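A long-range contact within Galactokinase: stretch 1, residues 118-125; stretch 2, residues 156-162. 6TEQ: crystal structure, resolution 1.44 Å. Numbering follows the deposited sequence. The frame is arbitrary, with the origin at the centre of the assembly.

Stretch 1 118-125: GFDKVKGF
Stretch 2 (156-162) VYGLGYG

Two irregular segments meet here, and no backbone pairs with backbone; stretch 2 brings side chains to both the side chains and the backbone of stretch 1. A helix ends in a Schellman motif at the start of each, at G118 (94/12) and, with V156 still helical, at G158 (59/43), both glycines with positive phi. Neither glycine touches the opposing stretch; the residue after each, F119 or L159, points its CA-to-CB bond toward the partner. The register runs antiparallel in sequence: CA of F119 lies 7.6 Å from CA of L159, and CA of V122 lies 6.2 Å from CA of Y157. Together the stretches bury 399 Å².

Stretch 1 first folds into a type I turn from F119 to V122, with D120 at -69/-17 and K121 at -70/-23, closed by a 3.0 Å hydrogen bond from V122 N to F119 O. D120 points away (chi1 p, 56°), while K121 points sideways and is modelled only to CB. Beyond the turn the backbone extends through V122 (-77/114), K123 (-111/-153) and G124 (-71/-178).

Y157 has the largest covered area, 112 Å² lying under stretch 1. With backbone at -91/3, chi1 m (-73°) and chi2 -57°, it lays its ring along the extending chain. One face receives K121 O, 3.4 Å from Y157 CD1, along with V122 CA and K123 N. V122 CA stands 4.0 Å from the ring centroid, only 13° off the normal, a CH-pi contact in which a polarised CA-H meets the pi cloud. The same pose carries the hydroxyl to the backbone, where Y157 OH donates a 2.6 Å hydrogen bond to G124 O, near the ring plane. The rule is economical: one tyrosine offers its face to a backbone segment and its tip to a carbonyl just beyond. K123 CB comes within 3.6 Å of Y157 OH, but the m, m, t, p chain leads its amine away.

V122, chi1 t (176°), has both methyls against Y157, CG1 4.2 Å from CE2 and CG2 4.2 Å from CD2; CG2 also lies 3.8 Å from L159 CD1. L159 takes the common m,t rotamer (-55°, -177°) on a -79/-28 backbone, and the same CD1 reaches 4.1 Å from F119 CG, so one methyl joins the valine to the phenylalanine.

F119 (-80/76; chi1 m, -58°; chi2 -70°) also meets Y161 (-104/-19; chi1 m, -67°; chi2 -92°). Their rings pack obliquely, planes at 71° and centroids 5.2 Å apart, with F119 CE1 3.4 Å from Y161 CE2. Between L159 and Y161, G160 has positive phi (93/18) and makes no contact.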

# COMPACT_ATOMS: atom_id res chain seq x y z
N GLY A 118 3.66 10.29 23.16
CA GLY A 118 3.17 10.73 24.48
C GLY A 118 1.90 10.04 24.90
O GLY A 118 1.36 10.44 25.92
N PHE A 119 1.48 8.97 24.21
CA PHE A 119 0.33 8.14 24.65
C PHE A 119 0.82 7.18 25.74
O PHE A 119 0.98 5.95 25.47
CB PHE A 119 -0.41 7.49 23.48
CG PHE A 119 -0.93 8.53 22.52
CD1 PHE A 119 -1.99 9.36 22.89
CD2 PHE A 119 -0.39 8.70 21.24
CE1 PHE A 119 -2.47 10.35 22.03
CE2 PHE A 119 -0.86 9.69 20.38
CZ PHE A 119 -1.90 10.53 20.79
N ASP A 120 1.01 7.73 26.94
CA ASP A 120 1.63 7.01 28.11
C ASP A 120 0.69 5.90 28.62
O ASP A 120 1.16 5.01 29.36
CB ASP A 120 1.98 7.98 29.23
CG ASP A 120 0.78 8.79 29.69
OD1 ASP A 120 -0.09 8.22 30.37
OD2 ASP A 120 0.70 9.96 29.33
N LYS A 121 -0.60 5.94 28.26
CA LYS A 121 -1.59 4.89 28.65
C LYS A 121 -1.27 3.60 27.90
O LYS A 121 -1.63 2.52 28.39
CB LYS A 121 -3.03 5.31 28.35
N VAL A 122 -0.57 3.67 26.76
CA VAL A 122 -0.30 2.46 25.93
C VAL A 122 0.82 1.66 26.60
O VAL A 122 1.98 2.12 26.64
CB VAL A 122 0.09 2.83 24.48
CG1 VAL A 122 0.47 1.59 23.65
CG2 VAL A 122 -1.04 3.62 23.86
N LYS A 123 0.47 0.50 27.06
CA LYS A 123 1.40 -0.50 27.65
C LYS A 123 1.46 -1.69 26.67
O LYS A 123 1.21 -1.56 25.44
CB LYS A 123 0.92 -0.91 29.05
CG LYS A 123 0.61 0.19 30.04
CD LYS A 123 1.81 1.04 30.27
CE LYS A 123 1.62 2.27 31.13
NZ LYS A 123 1.46 1.90 32.55
N GLY A 124 1.74 -2.86 27.20
CA GLY A 124 1.96 -4.07 26.42
C GLY A 124 0.72 -4.60 25.80
O GLY A 124 -0.44 -4.07 26.05
N PHE A 125 0.88 -5.72 25.11
CA PHE A 125 -0.28 -6.41 24.55
C PHE A 125 0.12 -7.82 24.08
O PHE A 125 1.29 -8.11 23.82
CB PHE A 125 -0.93 -5.62 23.41
CG PHE A 125 -0.07 -5.43 22.20
CD1 PHE A 125 0.81 -4.38 22.14
CD2 PHE A 125 -0.18 -6.26 21.10
CE1 PHE A 125 1.56 -4.14 20.99
CE2 PHE A 125 0.60 -6.06 19.98
CZ PHE A 125 1.48 -5.02 19.92
N VAL A 156 -8.38 -0.35 22.57
CA VAL A 156 -8.35 -0.99 23.93
C VAL A 156 -7.85 0.04 24.92
O VAL A 156 -8.20 -0.12 26.11
CB VAL A 156 -7.61 -2.32 24.00
CG1 VAL A 156 -8.25 -3.31 23.03
CG2 VAL A 156 -6.12 -2.12 23.71
N TYR A 157 -6.96 0.93 24.49
CA TYR A 157 -6.41 1.95 25.42
C TYR A 157 -7.26 3.23 25.39
O TYR A 157 -6.93 4.15 26.15
CB TYR A 157 -4.92 2.14 25.16
CG TYR A 157 -4.07 1.00 25.63
CD1 TYR A 157 -4.12 0.63 26.97
CD2 TYR A 157 -3.35 0.19 24.75
CE1 TYR A 157 -3.43 -0.48 27.46
CE2 TYR A 157 -2.55 -0.84 25.25
CZ TYR A 157 -2.60 -1.18 26.60
OH TYR A 157 -1.82 -2.18 27.08
N GLY A 158 -8.38 3.29 24.64
CA GLY A 158 -9.32 4.43 24.66
C GLY A 158 -8.66 5.74 24.28
O GLY A 158 -8.88 6.78 24.95
N LEU A 159 -7.82 5.74 23.26
CA LEU A 159 -7.02 6.96 22.96
C LEU A 159 -7.91 7.95 22.23
O LEU A 159 -7.57 9.15 22.31
CB LEU A 159 -5.79 6.67 22.14
CG LEU A 159 -4.81 5.63 22.68
CD1 LEU A 159 -3.59 5.54 21.76
CD2 LEU A 159 -4.42 5.97 24.09
N GLY A 160 -8.94 7.48 21.50
CA GLY A 160 -9.96 8.38 20.94
C GLY A 160 -9.62 8.82 19.53
O GLY A 160 -10.32 9.75 19.01
N TYR A 161 -8.74 8.10 18.85
CA TYR A 161 -8.34 8.49 17.45
C TYR A 161 -8.99 7.61 16.38
O TYR A 161 -9.11 8.07 15.22
CB TYR A 161 -6.83 8.56 17.31
CG TYR A 161 -6.23 9.67 18.13
CD1 TYR A 161 -6.01 10.94 17.58
CD2 TYR A 161 -5.80 9.42 19.43
CE1 TYR A 161 -5.52 11.97 18.35
CE2 TYR A 161 -5.28 10.46 20.19
CZ TYR A 161 -5.16 11.73 19.66
OH TYR A 161 -4.64 12.75 20.42
N GLY A 162 -9.48 6.44 16.72
CA GLY A 162 -9.94 5.44 15.72
C GLY A 162 -11.29 5.78 15.10
O GLY A 162 -11.57 5.36 13.99